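Local coordinates for ABC transporter, substrate binding protein (Agrobacterium tumefaciens, PDB 3C9H), which binds magnesium and probably captures a solute in the periplasm for delivery to an ABC transporter, at residues L132-A137 with T258-R263; A137-H142 with L230-L235; G171-Y176 with A208-Y213; I251-D256 with A317-Q322. All blocks are in the same frame, centred on the assembly; numbering follows the deposited sequence.

Interaction 1: L132-A137 with T258-R263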
# COMPACT_ATOMS: atom_id res chain seq x y z
N LEU A 132 2.13 -10.05 1.23
CA LEU A 132 1.02 -10.79 0.57
C LEU A 132 0.61 -10.34 -0.83
O LEU A 132 -0.18 -11.03 -1.49
CB LEU A 132 -0.21 -10.79 1.48
CG LEU A 132 0.02 -11.40 2.87
CD1 LEU A 132 -1.16 -11.08 3.83
CD2 LEU A 132 0.24 -12.91 2.75
N THR A 133 1.11 -9.17 -1.26
CA THR A 133 0.76 -8.56 -2.53
C THR A 133 2.03 -8.00 -3.15
O THR A 133 3.07 -7.94 -2.51
CB THR A 133 -0.22 -7.38 -2.34
OG1 THR A 133 0.46 -6.28 -1.69
CG2 THR A 133 -1.47 -7.81 -1.52
N PHE A 134 1.92 -7.53 -4.39
CA PHE A 134 3.06 -6.95 -5.13
C PHE A 134 2.48 -5.78 -5.94
O PHE A 134 1.93 -5.98 -7.02
CB PHE A 134 3.65 -8.08 -6.01
CG PHE A 134 5.03 -7.82 -6.55
CD1 PHE A 134 6.16 -7.97 -5.74
CD2 PHE A 134 5.21 -7.48 -7.88
CE1 PHE A 134 7.45 -7.75 -6.25
CE2 PHE A 134 6.49 -7.25 -8.40
CZ PHE A 134 7.60 -7.39 -7.59
N GLU A 135 2.53 -4.56 -5.39
CA GLU A 135 1.80 -3.37 -5.91
C GLU A 135 2.71 -2.17 -6.21
O GLU A 135 3.43 -1.73 -5.35
CB GLU A 135 0.72 -2.94 -4.90
CG GLU A 135 -0.43 -3.96 -4.78
CD GLU A 135 -1.34 -3.65 -3.61
OE1 GLU A 135 -2.11 -2.67 -3.71
OE2 GLU A 135 -1.24 -4.34 -2.57
N PRO A 136 2.69 -1.66 -7.46
CA PRO A 136 3.59 -0.56 -7.84
C PRO A 136 3.05 0.83 -7.52
O PRO A 136 1.83 1.02 -7.43
CB PRO A 136 3.72 -0.73 -9.34
CG PRO A 136 2.35 -1.22 -9.77
CD PRO A 136 1.92 -2.15 -8.61
N ALA A 137 3.97 1.77 -7.31
CA ALA A 137 3.68 3.20 -7.19
C ALA A 137 3.82 3.81 -8.57
O ALA A 137 4.93 3.82 -9.17
CB ALA A 137 4.65 3.85 -6.27
N THR A 258 10.32 1.74 -11.06
CA THR A 258 9.01 1.65 -10.43
C THR A 258 9.18 0.99 -9.06
O THR A 258 9.58 -0.17 -8.97
CB THR A 258 7.95 0.85 -11.28
OG1 THR A 258 7.66 1.53 -12.51
CG2 THR A 258 6.63 0.72 -10.52
N VAL A 259 8.91 1.74 -8.00
CA VAL A 259 8.93 1.19 -6.66
C VAL A 259 7.73 0.26 -6.48
O VAL A 259 6.62 0.55 -6.94
CB VAL A 259 8.94 2.28 -5.60
CG1 VAL A 259 8.78 1.63 -4.20
CG2 VAL A 259 10.26 3.11 -5.69
N VAL A 260 7.97 -0.88 -5.81
CA VAL A 260 6.92 -1.87 -5.56
C VAL A 260 6.84 -2.16 -4.06
O VAL A 260 7.86 -2.43 -3.37
CB VAL A 260 7.14 -3.17 -6.34
CG1 VAL A 260 6.02 -4.21 -6.04
CG2 VAL A 260 7.20 -2.88 -7.80
N MET A 261 5.62 -2.13 -3.54
CA MET A 261 5.42 -2.49 -2.14
C MET A 261 4.62 -3.75 -2.08
O MET A 261 4.05 -4.20 -3.07
CB MET A 261 4.71 -1.37 -1.35
CG MET A 261 3.22 -1.18 -1.64
SD MET A 261 1.97 -2.31 -0.91
CE MET A 261 2.71 -2.48 0.68
N SER A 262 4.58 -4.32 -0.88
CA SER A 262 3.82 -5.53 -0.65
C SER A 262 3.08 -5.33 0.65
O SER A 262 3.70 -4.97 1.64
CB SER A 262 4.78 -6.71 -0.49
OG SER A 262 5.51 -6.99 -1.67
N ARG A 263 1.76 -5.56 0.67
CA ARG A 263 1.00 -5.46 1.92
C ARG A 263 1.47 -6.57 2.87
O ARG A 263 1.62 -7.74 2.48
CB ARG A 263 -0.50 -5.59 1.66
CG ARG A 263 -1.06 -4.42 0.91
CD ARG A 263 -2.52 -4.58 0.56
NE ARG A 263 -2.78 -3.60 -0.47
CZ ARG A 263 -3.16 -2.35 -0.26
NH1 ARG A 263 -3.48 -1.91 0.95
NH2 ARG A 263 -3.26 -1.55 -1.30
O HOH W 1 7.61 4.22 -8.51

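Interaction 2: A137-H142 with L230-L235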
# COMPACT_ATOMS: atom_id res chain seq x y z
N ALA A 137 3.97 1.77 -7.31
CA ALA A 137 3.68 3.20 -7.19
C ALA A 137 3.82 3.81 -8.57
O ALA A 137 4.93 3.82 -9.17
CB ALA A 137 4.65 3.85 -6.27
N VAL A 138 2.72 4.38 -9.06
CA VAL A 138 2.59 4.76 -10.47
C VAL A 138 2.20 6.22 -10.64
O VAL A 138 1.78 6.89 -9.68
CB VAL A 138 1.53 3.88 -11.18
CG1 VAL A 138 1.86 2.41 -11.02
CG2 VAL A 138 0.09 4.22 -10.65
N PHE A 139 2.36 6.72 -11.86
CA PHE A 139 1.81 8.02 -12.22
C PHE A 139 0.37 7.78 -12.67
O PHE A 139 0.06 6.78 -13.31
CB PHE A 139 2.54 8.68 -13.40
CG PHE A 139 4.03 8.90 -13.23
CD1 PHE A 139 4.69 8.73 -12.02
CD2 PHE A 139 4.78 9.33 -14.31
CE1 PHE A 139 6.06 8.97 -11.90
CE2 PHE A 139 6.16 9.58 -14.20
CZ PHE A 139 6.79 9.40 -13.00
N VAL A 140 -0.48 8.75 -12.40
CA VAL A 140 -1.80 8.79 -12.93
C VAL A 140 -1.99 10.14 -13.61
O VAL A 140 -1.31 11.13 -13.28
CB VAL A 140 -2.88 8.51 -11.85
CG1 VAL A 140 -2.73 7.09 -11.30
CG2 VAL A 140 -2.82 9.54 -10.71
N TYR A 141 -2.86 10.16 -14.61
CA TYR A 141 -3.14 11.41 -15.33
C TYR A 141 -4.59 11.48 -15.75
O TYR A 141 -5.26 10.45 -15.87
CB TYR A 141 -2.21 11.57 -16.55
CG TYR A 141 -2.37 10.55 -17.66
CD1 TYR A 141 -3.04 10.87 -18.84
CD2 TYR A 141 -1.84 9.27 -17.53
CE1 TYR A 141 -3.19 9.91 -19.86
CE2 TYR A 141 -1.96 8.34 -18.53
CZ TYR A 141 -2.65 8.67 -19.68
OH TYR A 141 -2.77 7.72 -20.66
N HIS A 142 -5.04 12.71 -15.98
CA HIS A 142 -6.36 12.99 -16.53
C HIS A 142 -6.26 12.98 -18.07
O HIS A 142 -5.74 13.91 -18.67
CB HIS A 142 -6.82 14.35 -16.00
CG HIS A 142 -8.18 14.77 -16.47
ND1 HIS A 142 -9.33 14.07 -16.17
CD2 HIS A 142 -8.57 15.84 -17.19
CE1 HIS A 142 -10.36 14.68 -16.70
NE2 HIS A 142 -9.93 15.76 -17.32
N LEU A 230 -2.29 15.40 -12.91
CA LEU A 230 -1.28 14.36 -12.63
C LEU A 230 -1.26 14.00 -11.14
O LEU A 230 -1.38 14.87 -10.28
CB LEU A 230 0.13 14.86 -13.00
CG LEU A 230 0.56 14.85 -14.47
CD1 LEU A 230 1.81 15.72 -14.63
CD2 LEU A 230 0.81 13.43 -14.98
N GLY A 231 -1.07 12.71 -10.86
CA GLY A 231 -0.70 12.25 -9.52
C GLY A 231 0.59 11.44 -9.54
O GLY A 231 0.88 10.72 -10.52
N TYR A 232 1.35 11.54 -8.46
CA TYR A 232 2.67 10.93 -8.35
C TYR A 232 2.69 9.94 -7.17
O TYR A 232 2.23 10.27 -6.09
CB TYR A 232 3.74 12.01 -8.15
CG TYR A 232 5.11 11.45 -7.92
CD1 TYR A 232 5.87 10.97 -8.97
CD2 TYR A 232 5.66 11.38 -6.63
CE1 TYR A 232 7.12 10.41 -8.76
CE2 TYR A 232 6.92 10.83 -6.41
CZ TYR A 232 7.64 10.34 -7.48
OH TYR A 232 8.90 9.80 -7.29
N ASN A 233 3.27 8.76 -7.39
CA ASN A 233 3.38 7.69 -6.37
C ASN A 233 2.05 7.16 -5.86
O ASN A 233 1.88 6.88 -4.67
CB ASN A 233 4.22 8.16 -5.18
CG ASN A 233 5.70 7.89 -5.35
OD1 ASN A 233 6.50 8.10 -4.42
ND2 ASN A 233 6.08 7.40 -6.52
N ILE A 234 1.13 6.96 -6.79
CA ILE A 234 -0.21 6.50 -6.47
C ILE A 234 -0.19 4.97 -6.54
O ILE A 234 0.55 4.40 -7.33
CB ILE A 234 -1.26 7.11 -7.47
CG1 ILE A 234 -1.11 8.64 -7.47
CG2 ILE A 234 -2.70 6.67 -7.11
CD1 ILE A 234 -1.19 9.28 -6.07
N LEU A 235 -1.01 4.32 -5.71
CA LEU A 235 -1.13 2.88 -5.75
C LEU A 235 -1.72 2.41 -7.09
O LEU A 235 -2.83 2.76 -7.45
CB LEU A 235 -1.94 2.37 -4.55
CG LEU A 235 -1.30 2.49 -3.15
CD1 LEU A 235 -2.25 1.94 -2.08
CD2 LEU A 235 0.09 1.79 -3.08
O HOH W 2 5.10 7.17 -9.02

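Interaction 3: G171-Y176 with A208-Y213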
# COMPACT_ATOMS: atom_id res chain seq x y z
N GLY A 171 -0.99 23.96 -8.82
CA GLY A 171 -2.03 23.53 -7.91
C GLY A 171 -2.93 22.44 -8.46
O GLY A 171 -3.98 22.17 -7.91
N ARG A 172 -2.52 21.80 -9.56
CA ARG A 172 -3.32 20.74 -10.17
C ARG A 172 -2.50 19.45 -10.33
O ARG A 172 -2.76 18.62 -11.19
CB ARG A 172 -3.92 21.22 -11.50
CG ARG A 172 -4.91 22.36 -11.25
CD ARG A 172 -5.56 22.90 -12.49
NE ARG A 172 -6.37 21.90 -13.15
CZ ARG A 172 -6.29 21.58 -14.44
NH1 ARG A 172 -5.45 22.21 -15.27
NH2 ARG A 172 -7.07 20.64 -14.92
N ILE A 173 -1.53 19.28 -9.44
CA ILE A 173 -0.86 17.98 -9.29
C ILE A 173 -0.91 17.59 -7.84
O ILE A 173 -1.05 18.43 -6.95
CB ILE A 173 0.59 17.96 -9.81
CG1 ILE A 173 1.46 18.92 -9.00
CG2 ILE A 173 0.61 18.32 -11.33
CD1 ILE A 173 2.92 18.75 -9.24
N ALA A 174 -0.78 16.29 -7.60
CA ALA A 174 -0.95 15.76 -6.25
C ALA A 174 -0.07 14.53 -5.97
O ALA A 174 0.31 13.80 -6.88
CB ALA A 174 -2.41 15.41 -6.00
N THR A 175 0.24 14.34 -4.69
CA THR A 175 0.98 13.19 -4.21
C THR A 175 0.62 12.90 -2.74
O THR A 175 -0.19 13.61 -2.12
CB THR A 175 2.50 13.39 -4.38
OG1 THR A 175 3.18 12.14 -4.21
CG2 THR A 175 3.05 14.43 -3.38
N TYR A 176 1.18 11.81 -2.21
CA TYR A 176 0.96 11.46 -0.81
C TYR A 176 1.62 12.49 0.10
O TYR A 176 2.73 12.93 -0.15
CB TYR A 176 1.58 10.11 -0.48
CG TYR A 176 0.70 8.91 -0.72
CD1 TYR A 176 1.04 7.96 -1.68
CD2 TYR A 176 -0.45 8.72 0.03
CE1 TYR A 176 0.23 6.83 -1.87
CE2 TYR A 176 -1.23 7.60 -0.16
CZ TYR A 176 -0.89 6.66 -1.10
OH TYR A 176 -1.69 5.56 -1.25
N ALA A 208 5.29 23.72 -8.50
CA ALA A 208 3.99 23.51 -9.14
C ALA A 208 2.80 23.56 -8.17
O ALA A 208 1.66 23.30 -8.56
CB ALA A 208 3.99 22.20 -9.95
N GLY A 209 3.05 23.88 -6.90
CA GLY A 209 1.97 24.00 -5.93
C GLY A 209 1.29 22.67 -5.66
O GLY A 209 0.06 22.61 -5.55
N VAL A 210 2.09 21.61 -5.53
CA VAL A 210 1.54 20.25 -5.29
C VAL A 210 0.66 20.21 -4.05
O VAL A 210 1.00 20.79 -3.03
CB VAL A 210 2.67 19.18 -5.18
CG1 VAL A 210 3.58 19.44 -3.95
CG2 VAL A 210 2.09 17.78 -5.15
N LYS A 211 -0.48 19.53 -4.18
CA LYS A 211 -1.38 19.27 -3.07
C LYS A 211 -1.14 17.86 -2.56
O LYS A 211 -0.98 16.93 -3.36
CB LYS A 211 -2.82 19.40 -3.53
CG LYS A 211 -3.10 20.78 -4.18
CD LYS A 211 -4.51 21.21 -3.95
CE LYS A 211 -4.69 22.69 -4.33
NZ LYS A 211 -3.49 23.49 -3.91
N VAL A 212 -1.13 17.70 -1.25
CA VAL A 212 -0.77 16.40 -0.65
C VAL A 212 -1.93 15.82 0.14
O VAL A 212 -2.66 16.54 0.85
CB VAL A 212 0.52 16.50 0.19
CG1 VAL A 212 1.72 16.92 -0.67
CG2 VAL A 212 0.34 17.43 1.33
N TYR A 213 -2.13 14.51 0.01
CA TYR A 213 -3.26 13.83 0.62
C TYR A 213 -2.77 12.56 1.33
O TYR A 213 -1.71 12.01 0.99
CB TYR A 213 -4.30 13.43 -0.45
CG TYR A 213 -4.97 14.63 -1.09
CD1 TYR A 213 -6.20 15.10 -0.60
CD2 TYR A 213 -4.36 15.32 -2.11
CE1 TYR A 213 -6.80 16.21 -1.15
CE2 TYR A 213 -4.96 16.47 -2.66
CZ TYR A 213 -6.17 16.90 -2.17
OH TYR A 213 -6.79 18.01 -2.70

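Interaction 4: I251-D256 with A317-Q322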
# COMPACT_ATOMS: atom_id res chain seq x y z
N ILE A 251 -2.94 5.68 -16.44
CA ILE A 251 -1.87 5.18 -15.58
C ILE A 251 -0.58 5.05 -16.39
O ILE A 251 -0.61 4.57 -17.54
CB ILE A 251 -2.20 3.76 -15.03
CG1 ILE A 251 -3.50 3.77 -14.20
CG2 ILE A 251 -1.02 3.22 -14.22
CD1 ILE A 251 -4.10 2.39 -13.97
N VAL A 252 0.55 5.43 -15.79
CA VAL A 252 1.89 5.18 -16.34
C VAL A 252 2.76 4.55 -15.27
O VAL A 252 2.93 5.12 -14.18
CB VAL A 252 2.55 6.50 -16.86
CG1 VAL A 252 3.88 6.20 -17.54
CG2 VAL A 252 1.66 7.22 -17.80
N LEU A 253 3.26 3.33 -15.55
CA LEU A 253 4.31 2.76 -14.70
C LEU A 253 5.59 3.47 -15.09
O LEU A 253 5.99 3.41 -16.23
CB LEU A 253 4.47 1.23 -14.90
CG LEU A 253 3.58 0.40 -13.97
CD1 LEU A 253 2.15 0.42 -14.48
CD2 LEU A 253 4.10 -1.04 -13.85
N PRO A 254 6.21 4.20 -14.16
CA PRO A 254 7.41 4.93 -14.55
C PRO A 254 8.51 4.04 -15.16
O PRO A 254 8.85 2.98 -14.61
CB PRO A 254 7.87 5.55 -13.24
CG PRO A 254 6.63 5.68 -12.45
CD PRO A 254 5.85 4.46 -12.76
N LYS A 255 9.07 4.51 -16.27
CA LYS A 255 10.02 3.73 -17.05
C LYS A 255 11.45 3.82 -16.55
O LYS A 255 12.23 2.90 -16.80
CB LYS A 255 9.97 4.14 -18.52
CG LYS A 255 8.65 3.80 -19.20
CD LYS A 255 8.65 4.43 -20.56
CE LYS A 255 7.38 4.16 -21.35
NZ LYS A 255 7.45 4.93 -22.64
N ASP A 256 11.80 4.91 -15.87
CA ASP A 256 13.10 5.03 -15.18
C ASP A 256 13.22 4.01 -14.01
O ASP A 256 14.18 3.25 -13.94
CB ASP A 256 13.40 6.48 -14.74
CG ASP A 256 12.23 7.15 -13.98
OD1 ASP A 256 11.10 6.61 -13.94
OD2 ASP A 256 12.44 8.26 -13.46
N ALA A 317 9.17 -10.91 -14.50
CA ALA A 317 9.59 -11.48 -15.78
C ALA A 317 9.49 -10.44 -16.86
O ALA A 317 10.43 -10.26 -17.62
CB ALA A 317 8.73 -12.70 -16.15
N ILE A 318 8.34 -9.76 -16.92
CA ILE A 318 8.08 -8.75 -17.95
C ILE A 318 8.84 -7.42 -17.76
O ILE A 318 9.38 -6.88 -18.74
CB ILE A 318 6.58 -8.46 -18.07
CG1 ILE A 318 5.82 -9.72 -18.51
CG2 ILE A 318 6.32 -7.28 -19.02
CD1 ILE A 318 6.61 -10.71 -19.40
N HIS A 319 8.89 -6.91 -16.53
CA HIS A 319 9.47 -5.57 -16.28
C HIS A 319 10.92 -5.53 -15.83
O HIS A 319 11.59 -4.51 -16.00
CB HIS A 319 8.62 -4.81 -15.26
CG HIS A 319 7.24 -4.54 -15.74
ND1 HIS A 319 6.15 -5.28 -15.33
CD2 HIS A 319 6.76 -3.63 -16.62
CE1 HIS A 319 5.06 -4.82 -15.92
NE2 HIS A 319 5.41 -3.82 -16.71
N GLY A 320 11.39 -6.61 -15.22
CA GLY A 320 12.78 -6.74 -14.85
C GLY A 320 13.28 -5.69 -13.87
O GLY A 320 12.60 -5.39 -12.88
N ALA A 321 14.47 -5.15 -14.15
CA ALA A 321 15.13 -4.18 -13.27
C ALA A 321 14.44 -2.81 -13.19
O ALA A 321 14.87 -1.97 -12.41
CB ALA A 321 16.61 -4.00 -13.67
N GLN A 322 13.41 -2.56 -14.00
CA GLN A 322 12.56 -1.37 -13.81
C GLN A 322 11.94 -1.39 -12.41
O GLN A 322 11.85 -0.35 -11.75
CB GLN A 322 11.45 -1.34 -14.87
CG GLN A 322 10.46 -0.15 -14.81
CD GLN A 322 9.23 -0.38 -15.72
OE1 GLN A 322 8.26 0.39 -15.70
NE2 GLN A 322 9.27 -1.46 -16.51

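Interaction 1: L132-A137 with T258-R263
Two donors grip Glu135 OE2. Arg263 NE reaches its syn lone pair at 2.7 Å from Glu135 OE2. Thr133 OG1 donates to the anti lone pair of the same oxygen, also at 2.7 Å from OE2. Glu135 OE1 likewise has two: Arg263 NH2, on its own syn lone pair at 2.9 Å, and Ser237 OG. The salt bridge is thus side-on, through NE and one terminal nitrogen. Carboxylate and guanidinium lie 27° apart, nearly coplanar. So many donors around a buried carboxylate would favour its charged form.

Thr133 OG1 is a relay. It sits between backbone N and carbonyl carbon (chi1 69°), where it accepts an almost straight bond from Arg263 N at 2.8 Å from OG1. Next to it, Ser262 OG donates to Thr133 O, in the carbonyl plane.

The backbones pair antiparallel. Glu135 and Met261 form a hydrogen-bonded pair, and Glu135 N lies 2.8 Å from Met261 O. Pro136 and Val260 form the following non-hydrogen-bonded pair. Ala137 N then binds Val259 O, and a water joins Ala137 O to Val259 N.

The face with Val260 carries a CH-pi contact. Val260 CG1 stands over the centre of the Phe134 ring, 3.6 Å from the centroid. On the face with Glu135 and Met261, Glu135 reaches out to Arg263, whose NH1 goes on to a bound citrate. Two antiparallel strands, one of which brings Arg263 to the pocket, are consistent with the interlobe crossover strands of periplasmic binding proteins.

Interaction 2: A137-H142 with L230-L235
Phe139 has CG anti to its carbonyl carbon (chi1 -57°), while Tyr232 has CG anti to its backbone N (chi1 175°). These torsions lay the two rings side by side, pointing the same way, on an antiparallel ladder with a G1 beta bulge. Phe139 CE1 meets the edge of the Tyr232 ring, 3.6 Å from CD1. The ring planes are oblique, at 42°. Tyr232 OH is held by Asp191 and Arg155.

In the bulge, Asn233 and Ile234 both face Val138, and Asn233 takes a positive phi. Here Val138 and Ile234 exchange two bonds; Val138 N is 2.8 Å from Ile234 O. Beyond the bulge Val140 and Gly231 do the same, with Gly231 N 2.9 Å from Val140 O. There both donors stand above the carbonyl planes. A water takes the N-H of Asn233 at 2.9 Å from its N and gives a weak bond to Ala137 O.

Val138, Val140 and Ile234 share one face, where helix 216-224 packs on Val140 and Ile234. Val140 CG2 is 3.8 Å from Ile234 CG1. Tyr141 and Leu230 pair on the other face, with Tyr141 CB against Leu230 CD2. Gly231 has no side chain, and Val140 CG2 lies directly against its backbone, 3.6 Å from Gly231 CA.

Interaction 3: G171-Y176 with A208-Y213
Two parallel strands, 173-176 and 211-213, pair here at the margin of an alpha/beta lobe. The strand axes are 34° apart.

Backbone hydrogen bonds run in a parallel zigzag. Lys211 N donates to Ile173 O at 3.0 Å, nearly straight at 175°. Lys211 O then accepts from Thr175 N, a longer bond of 3.2 Å. Thr175 O closes the series by taking Tyr213 N. Before the strands, Gly171 N makes the shortest bond of the contact, 2.7 Å to Ala208 O. It joins the loop ahead of one strand to the end of helix 198-207. That helix ends in a Schellman motif, with Gly209 at positive phi.

CA-H...O contacts fill the spaces between these bonds. The closest has Ala174 CA 3.1 Å from Lys211 O. Gly171 CA likewise faces Gly209 O.

Apolar contacts lie mainly along the side with Ile173 and Thr175. Ile173 carries CG1 in the crowded position (chi1 64°), and this turns CD1 to Ala208 CB at 3.7 Å. Its CG1 also meets Val210 CB. Thr175 CG2 touches a methyl of Val210 and one of Val212. Helix 338-353 reaches Val210 and Val212 from outside the pair. Thr175 OG1 turns elsewhere, to Tyr232 O.

Aromatic groups sit at the last rung. Tyr213 lies against helix 216-224, and Tyr176 sends its OH to Ser216 and to a bound citrate. Tyr176 CD2 lies 3.7 Å from Tyr213 O.

Interaction 4: I251-D256 with A317-Q322
The His319 imidazole is covered on both faces. Leu253 CD2 lies over one face, 4.2 Å from His319 NE2. Ile318 CG2, from the preceding residue, lies over the centre of the opposite face, 4.1 Å above the plane. At the ring edge, ND1 is bonded to Met315 O, one turn back in the same helix, which would fix the ring's rotation. Leu253 and His319 cross at about a right angle.

The second flat group is the amide of Gln322. Its CG is anti to the backbone N (chi1 179°), and the chain runs on extended toward the turn at Pro254. The side chain reaches alongside the Pro254 carbonyl, with Gln322 CG 3.5 Å from Pro254 O. Thr258 OG1 donates to that carbonyl oxygen. The aliphatic part of Gln322 therefore rests on the backbone of the turn.

Both segments are at the surface. Gly320, with positive phi, is the first residue after helix 312-319, and a short 3-10 turn leads into strand 323-325. This is a helix-to-strand turn packed against the loop between strands 249-252 and 258-268, away from the magnesium site.

In the fold
Interactions 1 and 2 share Ala137 and lie end to end on strand 135-142, with centres 14 Å apart. Interaction 3 extends the sheet beyond 230-235: Tyr232 N lies 2.9 Å from Ala174 O, and Tyr232 O meets Thr175 OG1. Interaction 4 is attached on another side, where Phe139 O lies 2.9 Å from Val252 N and Thr258 N 2.7 Å from Gln322 O. Interactions 1, 2 and 3 each send a side chain to the pocket. Between nearest atoms, the side chains of Arg263 and Tyr176 are about 3 Å from the citrate and that of Leu235 about 4 Å. The Arg263 side chain is about 6 Å from the magnesium held by Ser41 and Asp43. The citrate, probably from crystallisation, may mark the substrate site.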